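PDB 3Q4N: uncharacterized protein MJ0754 from Methanocaldococcus jannaschii, which is of unknown function but, as a ferritin-like four-helix-bundle protein with a dinuclear centre, binds metal ions. Local coordinates for residues E23-E27 with F82-F87; I46-I50 with H146-F150; L64-Y68 with N129-V135. Residue numbers count along the deposited sequence, not the author numbering.

Interaction 1: E23-E27 with F82-F87; sequences EMREE and FSNPKF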
loop_
_atom_site.group_PDB
_atom_site.type_symbol
_atom_site.label_atom_id
_atom_site.label_comp_id
_atom_site.label_asym_id
_atom_site.label_seq_id
_atom_site.Cartn_x
_atom_site.Cartn_y
_atom_site.Cartn_z
ATOM N N GLU B 23 -2.746 -12.988 -5.196
ATOM C CA GLU B 23 -1.815 -11.870 -5.205
ATOM C C GLU B 23 -0.633 -12.173 -4.309
ATOM O O GLU B 23 0.527 -11.894 -4.664
ATOM C CB GLU B 23 -2.512 -10.593 -4.749
ATOM C CG GLU B 23 -2.009 -9.334 -5.445
ATOM C CD GLU B 23 -2.641 -8.068 -4.865
ATOM O OE1 GLU B 23 -3.384 -7.373 -5.620
ATOM O OE2 GLU B 23 -2.407 -7.782 -3.653
ATOM N N MET B 24 -0.948 -12.763 -3.154
ATOM C CA MET B 24 0.038 -13.104 -2.164
ATOM C C MET B 24 0.960 -14.206 -2.641
ATOM O O MET B 24 2.142 -14.207 -2.312
ATOM C CB MET B 24 -0.651 -13.516 -0.890
ATOM C CG MET B 24 -1.150 -12.342 -0.056
ATOM S SD MET B 24 0.025 -10.993 0.201
ATOM C CE MET B 24 1.463 -11.759 0.896
ATOM N N ARG B 25 0.419 -15.140 -3.417
ATOM C CA ARG B 25 1.222 -16.204 -4.018
ATOM C C ARG B 25 2.301 -15.570 -4.875
ATOM O O ARG B 25 3.472 -15.942 -4.785
ATOM C CB ARG B 25 0.351 -17.134 -4.870
ATOM C CG ARG B 25 1.114 -18.124 -5.771
ATOM C CD ARG B 25 1.624 -19.352 -5.001
ATOM N NE ARG B 25 2.326 -20.314 -5.856
ATOM C CZ ARG B 25 3.308 -21.110 -5.433
ATOM N NH1 ARG B 25 3.717 -21.078 -4.168
ATOM N NH2 ARG B 25 3.896 -21.943 -6.276
ATOM N N GLU B 26 1.914 -14.599 -5.696
ATOM C CA GLU B 26 2.910 -13.905 -6.483
ATOM C C GLU B 26 3.700 -12.854 -5.722
ATOM O O GLU B 26 4.824 -12.532 -6.110
ATOM C CB GLU B 26 2.319 -13.323 -7.751
ATOM C CG GLU B 26 2.948 -13.929 -8.990
ATOM C CD GLU B 26 2.037 -13.908 -10.201
ATOM O OE1 GLU B 26 1.006 -13.183 -10.175
ATOM O OE2 GLU B 26 2.379 -14.626 -11.177
ATOM N N GLU B 27 3.140 -12.334 -4.635
ATOM C CA GLU B 27 3.892 -11.368 -3.870
ATOM C C GLU B 27 5.159 -11.988 -3.302
ATOM O O GLU B 27 6.223 -11.399 -3.458
ATOM C CB GLU B 27 3.052 -10.678 -2.808
ATOM C CG GLU B 27 3.594 -9.294 -2.459
ATOM C CD GLU B 27 2.524 -8.333 -1.915
ATOM O OE1 GLU B 27 2.696 -7.825 -0.776
ATOM O OE2 GLU B 27 1.516 -8.079 -2.621
ATOM N N PHE B 82 6.081 -13.151 -14.097
ATOM C CA PHE B 82 4.834 -12.987 -13.320
ATOM C C PHE B 82 3.603 -12.783 -14.194
ATOM O O PHE B 82 3.658 -12.032 -15.165
ATOM C CB PHE B 82 4.942 -11.774 -12.379
ATOM C CG PHE B 82 6.001 -11.908 -11.331
ATOM C CD1 PHE B 82 5.690 -12.401 -10.078
ATOM C CD2 PHE B 82 7.306 -11.541 -11.595
ATOM C CE1 PHE B 82 6.659 -12.537 -9.103
ATOM C CE2 PHE B 82 8.285 -11.679 -10.631
ATOM C CZ PHE B 82 7.958 -12.172 -9.380
ATOM N N SER B 83 2.497 -13.434 -13.832
ATOM C CA SER B 83 1.183 -13.106 -14.384
ATOM C C SER B 83 0.957 -11.619 -14.235
ATOM O O SER B 83 1.214 -10.849 -15.165
ATOM C CB SER B 83 0.060 -13.811 -13.623
ATOM O OG SER B 83 0.028 -15.198 -13.892
ATOM N N ASN B 84 0.497 -11.223 -13.048
ATOM C CA ASN B 84 0.160 -9.846 -12.750
ATOM C C ASN B 84 1.335 -8.879 -12.968
ATOM O O ASN B 84 2.318 -8.911 -12.217
ATOM C CB ASN B 84 -0.351 -9.766 -11.323
ATOM C CG ASN B 84 -0.793 -8.385 -10.949
ATOM O OD1 ASN B 84 -1.024 -7.532 -11.805
ATOM N ND2 ASN B 84 -0.923 -8.152 -9.660
ATOM N N PRO B 85 1.230 -8.006 -14.001
ATOM C CA PRO B 85 2.339 -7.133 -14.412
ATOM C C PRO B 85 2.783 -6.194 -13.297
ATOM O O PRO B 85 3.927 -5.752 -13.269
ATOM C CB PRO B 85 1.752 -6.343 -15.581
ATOM C CG PRO B 85 0.630 -7.181 -16.074
ATOM C CD PRO B 85 0.042 -7.778 -14.839
ATOM N N LYS B 86 1.871 -5.914 -12.376
ATOM C CA LYS B 86 2.176 -5.195 -11.156
ATOM C C LYS B 86 3.489 -5.685 -10.590
ATOM O O LYS B 86 4.242 -4.926 -9.989
ATOM C CB LYS B 86 1.054 -5.436 -10.150
ATOM C CG LYS B 86 1.289 -4.880 -8.755
ATOM C CD LYS B 86 -0.016 -4.432 -8.125
ATOM C CE LYS B 86 -0.072 -4.819 -6.656
ATOM N NZ LYS B 86 -1.469 -5.205 -6.267
ATOM N N PHE B 87 3.765 -6.960 -10.816
ATOM C CA PHE B 87 4.935 -7.578 -10.246
ATOM C C PHE B 87 6.135 -7.613 -11.141
ATOM O O PHE B 87 7.257 -7.480 -10.657
ATOM C CB PHE B 87 4.594 -8.964 -9.774
ATOM C CG PHE B 87 3.742 -8.955 -8.569
ATOM C CD1 PHE B 87 4.297 -8.656 -7.322
ATOM C CD2 PHE B 87 2.387 -9.194 -8.668
ATOM C CE1 PHE B 87 3.520 -8.620 -6.186
ATOM C CE2 PHE B 87 1.591 -9.172 -7.539
ATOM C CZ PHE B 87 2.157 -8.881 -6.290
#
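A carboxylate on a helix can hold a neighbouring loop by accepting a backbone amide, as Glu-26 does here: Ser-83 N donates to Glu-26 OE2 over 2.9 Å. At the other end of the contact a salt bridge joins Glu-23 OE1 to Lys-86 NZ at 3.0 Å, although its hydrogen bond is weak. Both acids stand on helix 15-42 of the ferritin-like four-helix bundle, and their partners lie where the loop runs into helix 85-98, Ser-83 just before the N-cap and Lys-86 in the first turn. Asn-84 is the N-cap of that helix, its OD1 taking a weak bond from Lys-86 N at 3.4 Å, while Ser-83 OG turns to Pro-73 O in the preceding loop. Between the two polar links Phe-87 lies against the bundle helix, with Glu-26 O over one face of its ring and Glu-27 CA 3.6 Å from Phe-87 CE1. Phe-82 and Phe-87 both reach Leu-30, one turn further along helix 15-42, and Phe-82 forms a cation-pi pair with Lys-29. Glu-26 serves the apolar side too, since its aliphatic CG meets the edge of the Phe-82 ring, 3.3 Å from CD1.

Interaction 2: I46-I50 with H146-F150; sequences IFKNI and HMRAF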
loop_
_atom_site.group_PDB
_atom_site.type_symbol
_atom_site.label_atom_id
_atom_site.label_comp_id
_atom_site.label_asym_id
_atom_site.label_seq_id
_atom_site.Cartn_x
_atom_site.Cartn_y
_atom_site.Cartn_z
ATOM N N ILE B 46 22.566 -13.291 3.701
ATOM C CA ILE B 46 21.202 -12.939 4.026
ATOM C C ILE B 46 20.211 -13.145 2.865
ATOM O O ILE B 46 19.077 -13.618 3.060
ATOM C CB ILE B 46 21.190 -11.477 4.519
ATOM C CG1 ILE B 46 19.793 -11.039 4.940
ATOM C CG2 ILE B 46 21.817 -10.550 3.471
ATOM C CD1 ILE B 46 19.804 -9.878 5.866
ATOM N N PHE B 47 20.651 -12.805 1.656
ATOM C CA PHE B 47 19.822 -12.971 0.476
ATOM C C PHE B 47 19.567 -14.426 0.167
ATOM O O PHE B 47 18.436 -14.798 -0.167
ATOM C CB PHE B 47 20.437 -12.247 -0.698
ATOM C CG PHE B 47 20.350 -10.765 -0.567
ATOM C CD1 PHE B 47 19.114 -10.155 -0.341
ATOM C CD2 PHE B 47 21.493 -9.979 -0.632
ATOM C CE1 PHE B 47 19.017 -8.795 -0.206
ATOM C CE2 PHE B 47 21.405 -8.611 -0.503
ATOM C CZ PHE B 47 20.161 -8.017 -0.291
ATOM N N LYS B 48 20.604 -15.249 0.303
ATOM C CA LYS B 48 20.412 -16.682 0.247
ATOM C C LYS B 48 19.381 -17.065 1.285
ATOM O O LYS B 48 18.308 -17.548 0.937
ATOM C CB LYS B 48 21.706 -17.439 0.517
ATOM C CG LYS B 48 21.507 -18.945 0.535
ATOM C CD LYS B 48 22.809 -19.701 0.422
ATOM C CE LYS B 48 22.560 -21.081 -0.161
ATOM N NZ LYS B 48 23.757 -21.473 -0.956
ATOM N N ASN B 49 19.696 -16.827 2.558
ATOM C CA ASN B 49 18.881 -17.365 3.645
ATOM C C ASN B 49 17.408 -16.977 3.527
ATOM O O ASN B 49 16.521 -17.812 3.749
ATOM C CB ASN B 49 19.428 -16.987 5.020
ATOM C CG ASN B 49 20.936 -17.232 5.161
ATOM O OD1 ASN B 49 21.536 -18.040 4.438
ATOM N ND2 ASN B 49 21.561 -16.505 6.097
ATOM N N ILE B 50 17.142 -15.735 3.131
ATOM C CA ILE B 50 15.775 -15.257 3.094
ATOM C C ILE B 50 15.046 -15.679 1.808
ATOM O O ILE B 50 13.819 -15.829 1.795
ATOM C CB ILE B 50 15.709 -13.754 3.410
ATOM C CG1 ILE B 50 16.254 -13.542 4.815
ATOM C CG2 ILE B 50 14.282 -13.233 3.359
ATOM C CD1 ILE B 50 16.470 -12.132 5.206
ATOM N N HIS B 146 12.404 -10.959 8.790
ATOM C CA HIS B 146 13.207 -10.480 7.672
ATOM C C HIS B 146 13.552 -8.991 7.823
ATOM O O HIS B 146 14.705 -8.583 7.635
ATOM C CB HIS B 146 12.509 -10.768 6.341
ATOM C CG HIS B 146 12.212 -12.221 6.115
ATOM N ND1 HIS B 146 11.091 -12.658 5.442
ATOM C CD2 HIS B 146 12.878 -13.336 6.496
ATOM C CE1 HIS B 146 11.085 -13.980 5.416
ATOM N NE2 HIS B 146 12.159 -14.413 6.044
ATOM N N MET B 147 12.545 -8.193 8.165
ATOM C CA MET B 147 12.744 -6.811 8.529
ATOM C C MET B 147 13.941 -6.659 9.484
ATOM O O MET B 147 14.916 -5.957 9.186
ATOM C CB MET B 147 11.481 -6.312 9.210
ATOM C CG MET B 147 11.443 -4.838 9.478
ATOM S SD MET B 147 10.724 -3.959 8.084
ATOM C CE MET B 147 12.190 -3.664 7.104
ATOM N N ARG B 148 13.872 -7.331 10.627
ATOM C CA ARG B 148 14.930 -7.226 11.617
ATOM C C ARG B 148 16.246 -7.683 11.033
ATOM O O ARG B 148 17.281 -7.048 11.254
ATOM C CB ARG B 148 14.610 -8.045 12.854
ATOM C CG ARG B 148 13.350 -7.613 13.520
ATOM C CD ARG B 148 13.174 -8.295 14.851
ATOM N NE ARG B 148 11.760 -8.316 15.185
ATOM C CZ ARG B 148 10.954 -9.341 14.948
ATOM N NH1 ARG B 148 11.431 -10.458 14.399
ATOM N NH2 ARG B 148 9.673 -9.251 15.280
ATOM N N ALA B 149 16.210 -8.774 10.280
ATOM C CA ALA B 149 17.417 -9.270 9.656
ATOM C C ALA B 149 18.053 -8.177 8.782
ATOM O O ALA B 149 19.269 -7.930 8.865
ATOM C CB ALA B 149 17.114 -10.496 8.842
ATOM N N PHE B 150 17.229 -7.512 7.966
ATOM C CA PHE B 150 17.737 -6.486 7.066
ATOM C C PHE B 150 18.147 -5.267 7.835
ATOM O O PHE B 150 19.204 -4.697 7.542
ATOM C CB PHE B 150 16.732 -6.074 5.986
ATOM C CG PHE B 150 16.579 -7.072 4.880
ATOM C CD1 PHE B 150 15.314 -7.511 4.499
ATOM C CD2 PHE B 150 17.690 -7.579 4.224
ATOM C CE1 PHE B 150 15.162 -8.454 3.470
ATOM C CE2 PHE B 150 17.557 -8.522 3.205
ATOM C CZ PHE B 150 16.295 -8.961 2.822
#
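Ile-50, with 87 Å² covered, and Phe-150, with 75 Å², carry most of this contact between two antiparallel helices of the four-helix bundle, 45-68 and 130-155, whose short segments run at 173° with their axes 11.4 Å apart. Ile-50 wedges between two rings. Its CG2 sits over the face of His-146 in a CH-pi contact, 3.5 Å from the ring centroid, and its CD1 lies over a face of Phe-150, 4.0 Å from CZ. One turn earlier Ile-46, the next most covered residue, extends CD1 to within 3.5 Å of Phe-150 CD2, so that the two isoleucines border the phenylalanine along the helix. Ala-149 CB meets both, 4.0 Å from Ile-50 CD1 and 4.1 Å from Ile-46 CD1, which also comes within 3.6 Å of Ala-149 O. Phe-47 adds an oblique aromatic pair with Phe-150, centroids 5.9 Å apart, and Tyr-35 of helix 15-42 and Leu-106 of helix 102-125 extend the packing across the bundle. No hydrogen bond crosses between the segments. Adhesion therefore rests on apolar and ring contacts, while His-146 NE2 turns to another partner, making a weak hydrogen bond to Ser-53 OG.

Interaction 3: L64-Y68 with N129-V135; sequences LLEKY and NEDIKFV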
loop_
_atom_site.group_PDB
_atom_site.type_symbol
_atom_site.label_atom_id
_atom_site.label_comp_id
_atom_site.label_asym_id
_atom_site.label_seq_id
_atom_site.Cartn_x
_atom_site.Cartn_y
_atom_site.Cartn_z
ATOM N N LEU B 64 -2.866 -23.613 0.020
ATOM C CA LEU B 64 -4.243 -23.090 0.115
ATOM C C LEU B 64 -4.936 -22.969 -1.226
ATOM O O LEU B 64 -6.153 -23.034 -1.311
ATOM C CB LEU B 64 -4.263 -21.736 0.819
ATOM C CG LEU B 64 -3.961 -21.771 2.323
ATOM C CD1 LEU B 64 -3.608 -20.389 2.826
ATOM C CD2 LEU B 64 -5.131 -22.342 3.126
ATOM N N LEU B 65 -4.145 -22.786 -2.269
ATOM C CA LEU B 65 -4.682 -22.738 -3.601
ATOM C C LEU B 65 -5.104 -24.142 -3.944
ATOM O O LEU B 65 -6.102 -24.344 -4.626
ATOM C CB LEU B 65 -3.644 -22.234 -4.604
ATOM C CG LEU B 65 -2.868 -20.922 -4.392
ATOM C CD1 LEU B 65 -2.589 -20.253 -5.730
ATOM C CD2 LEU B 65 -3.610 -19.949 -3.498
ATOM N N GLU B 66 -4.344 -25.113 -3.453
ATOM C CA GLU B 66 -4.656 -26.513 -3.658
ATOM C C GLU B 66 -5.893 -26.872 -2.857
ATOM O O GLU B 66 -6.853 -27.426 -3.392
ATOM C CB GLU B 66 -3.503 -27.387 -3.185
ATOM C CG GLU B 66 -2.264 -27.318 -4.040
ATOM C CD GLU B 66 -1.150 -28.198 -3.496
ATOM O OE1 GLU B 66 -0.881 -28.143 -2.260
ATOM O OE2 GLU B 66 -0.537 -28.935 -4.309
ATOM N N LYS B 67 -5.861 -26.540 -1.570
ATOM C CA LYS B 67 -6.917 -26.913 -0.643
ATOM C C LYS B 67 -8.265 -26.362 -1.078
ATOM O O LYS B 67 -9.277 -26.985 -0.820
ATOM C CB LYS B 67 -6.587 -26.400 0.761
ATOM C CG LYS B 67 -6.818 -27.392 1.885
ATOM C CD LYS B 67 -8.292 -27.664 2.146
ATOM C CE LYS B 67 -8.514 -28.104 3.571
ATOM N NZ LYS B 67 -8.340 -26.924 4.473
ATOM N N TYR B 68 -8.282 -25.200 -1.727
ATOM C CA TYR B 68 -9.535 -24.530 -2.054
ATOM C C TYR B 68 -9.761 -24.510 -3.536
ATOM O O TYR B 68 -10.753 -23.956 -4.009
ATOM C CB TYR B 68 -9.566 -23.108 -1.496
ATOM C CG TYR B 68 -9.839 -23.076 -0.020
ATOM C CD1 TYR B 68 -11.075 -22.680 0.471
ATOM C CD2 TYR B 68 -8.871 -23.464 0.890
ATOM C CE1 TYR B 68 -11.341 -22.657 1.858
ATOM C CE2 TYR B 68 -9.120 -23.453 2.268
ATOM C CZ TYR B 68 -10.355 -23.047 2.753
ATOM O OH TYR B 68 -10.594 -23.037 4.123
ATOM N N ASN B 129 -12.035 -16.150 6.871
ATOM C CA ASN B 129 -11.735 -17.572 6.663
ATOM C C ASN B 129 -10.616 -17.979 7.614
ATOM O O ASN B 129 -9.461 -17.641 7.389
ATOM C CB ASN B 129 -11.342 -17.847 5.207
ATOM C CG ASN B 129 -10.959 -19.297 4.954
ATOM O OD1 ASN B 129 -10.182 -19.887 5.697
ATOM N ND2 ASN B 129 -11.486 -19.865 3.869
ATOM N N GLU B 130 -10.951 -18.703 8.676
ATOM C CA GLU B 130 -9.967 -19.015 9.718
ATOM C C GLU B 130 -8.662 -19.746 9.256
ATOM O O GLU B 130 -7.635 -19.660 9.931
ATOM C CB GLU B 130 -10.646 -19.725 10.898
ATOM C CG GLU B 130 -9.930 -19.520 12.246
ATOM C CD GLU B 130 -10.059 -18.094 12.788
ATOM O OE1 GLU B 130 -11.161 -17.742 13.271
ATOM O OE2 GLU B 130 -9.055 -17.331 12.742
ATOM N N ASP B 131 -8.702 -20.437 8.114
ATOM C CA ASP B 131 -7.511 -21.056 7.503
ATOM C C ASP B 131 -6.551 -20.016 6.919
ATOM O O ASP B 131 -5.381 -19.906 7.335
ATOM C CB ASP B 131 -7.918 -22.009 6.373
ATOM C CG ASP B 131 -8.427 -23.342 6.875
ATOM O OD1 ASP B 131 -8.378 -23.558 8.113
ATOM O OD2 ASP B 131 -8.876 -24.166 6.021
ATOM N N ILE B 132 -7.051 -19.284 5.920
ATOM C CA ILE B 132 -6.352 -18.156 5.316
ATOM C C ILE B 132 -5.713 -17.332 6.403
ATOM O O ILE B 132 -4.492 -17.181 6.396
ATOM C CB ILE B 132 -7.324 -17.257 4.523
ATOM C CG1 ILE B 132 -7.648 -17.862 3.163
ATOM C CG2 ILE B 132 -6.733 -15.896 4.282
ATOM C CD1 ILE B 132 -8.199 -19.258 3.220
ATOM N N LYS B 133 -6.541 -16.834 7.336
ATOM C CA LYS B 133 -6.101 -15.983 8.444
ATOM C C LYS B 133 -4.840 -16.511 9.110
ATOM O O LYS B 133 -3.870 -15.778 9.284
ATOM C CB LYS B 133 -7.208 -15.784 9.478
ATOM C CG LYS B 133 -7.730 -14.348 9.589
ATOM C CD LYS B 133 -8.541 -14.161 10.881
ATOM C CE LYS B 133 -9.090 -12.741 11.024
ATOM N NZ LYS B 133 -10.128 -12.700 12.085
ATOM N N PHE B 134 -4.845 -17.799 9.440
ATOM C CA PHE B 134 -3.678 -18.457 10.049
ATOM C C PHE B 134 -2.408 -18.483 9.183
ATOM O O PHE B 134 -1.318 -18.307 9.708
ATOM C CB PHE B 134 -4.025 -19.872 10.494
ATOM C CG PHE B 134 -2.912 -20.561 11.212
ATOM C CD1 PHE B 134 -2.530 -20.145 12.483
ATOM C CD2 PHE B 134 -2.254 -21.638 10.628
ATOM C CE1 PHE B 134 -1.503 -20.794 13.165
ATOM C CE2 PHE B 134 -1.220 -22.288 11.289
ATOM C CZ PHE B 134 -0.841 -21.867 12.566
ATOM N N VAL B 135 -2.536 -18.725 7.882
ATOM C CA VAL B 135 -1.372 -18.646 6.987
ATOM C C VAL B 135 -0.793 -17.217 6.928
ATOM O O VAL B 135 0.402 -17.009 7.155
ATOM C CB VAL B 135 -1.723 -19.141 5.593
ATOM C CG1 VAL B 135 -0.627 -18.822 4.614
ATOM C CG2 VAL B 135 -1.972 -20.620 5.659
#
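Leu-64 forms the apolar centre of this contact, which illustrates how an antiparallel helix pair can change from greasy to polar within about a turn. The short segments of helices 45-68 and 130-155 run at 173° to each other, their axes 11.7 Å apart, as befits neighbours in a four-helix bundle. Leu-64 CD1 meets Val-135 CG2 at 3.3 Å, and Leu-64 CD2 lies 4.4 Å from Ile-132 CD1. Leu-21 of helix 15-42 touches both Leu-64 and Ile-132, tying the pair to a third bundle helix.

Moving toward the start of helix 130-155, the ring of Tyr-68 continues this surface, with CZ 4.4 Å from Ile-132 CD1, and then carries its hydroxyl into a polar cluster. Tyr-68 OH donates to Asp-131 OD2 at 2.8 Å and receives a weak bond from Asn-129 ND2 at 3.3 Å. Asn-129 is also the N-cap: its OD1 accepts from Ile-132 N at 3.2 Å and, weakly, from Asp-131 N at 2.9 Å, so one amide group closes the helix start and reaches across to the facing helix. Lys-67 NZ completes the edge with a salt bridge to Asp-131 OD2 at 3.2 Å. It also bonds to Pro-9 O, and Tyr-68 OH takes a weak bond from Gln-11 N, bringing in the N-terminal segment. Asp-131 OD2 thus serves a hydroxyl and an ammonium group at once, which is consistent with its negative charge being at least partly compensated in a buried position.

Interactions 2 and 3 join the same two antiparallel helices, 45-68 and 130-155, on opposite sides of the chain's centre, their centres 26 Å apart. Along the chain, the segments of interaction 3 both fall between those of interaction 2, whereas those of interaction 1 alternate with the segments of each. Interaction 1 instead fixes helix 85-98, part of the link between the second and third bundle helices, to helix 15-42. Its centre lies 18 Å from that of interaction 3, which it touches through Arg-25 CG and Leu-65 CD1 (4.3 Å), and 21 Å from that of interaction 2. Two contacts thus hold one bundle pair near both ends of helix 45-68, the third the connecting helix.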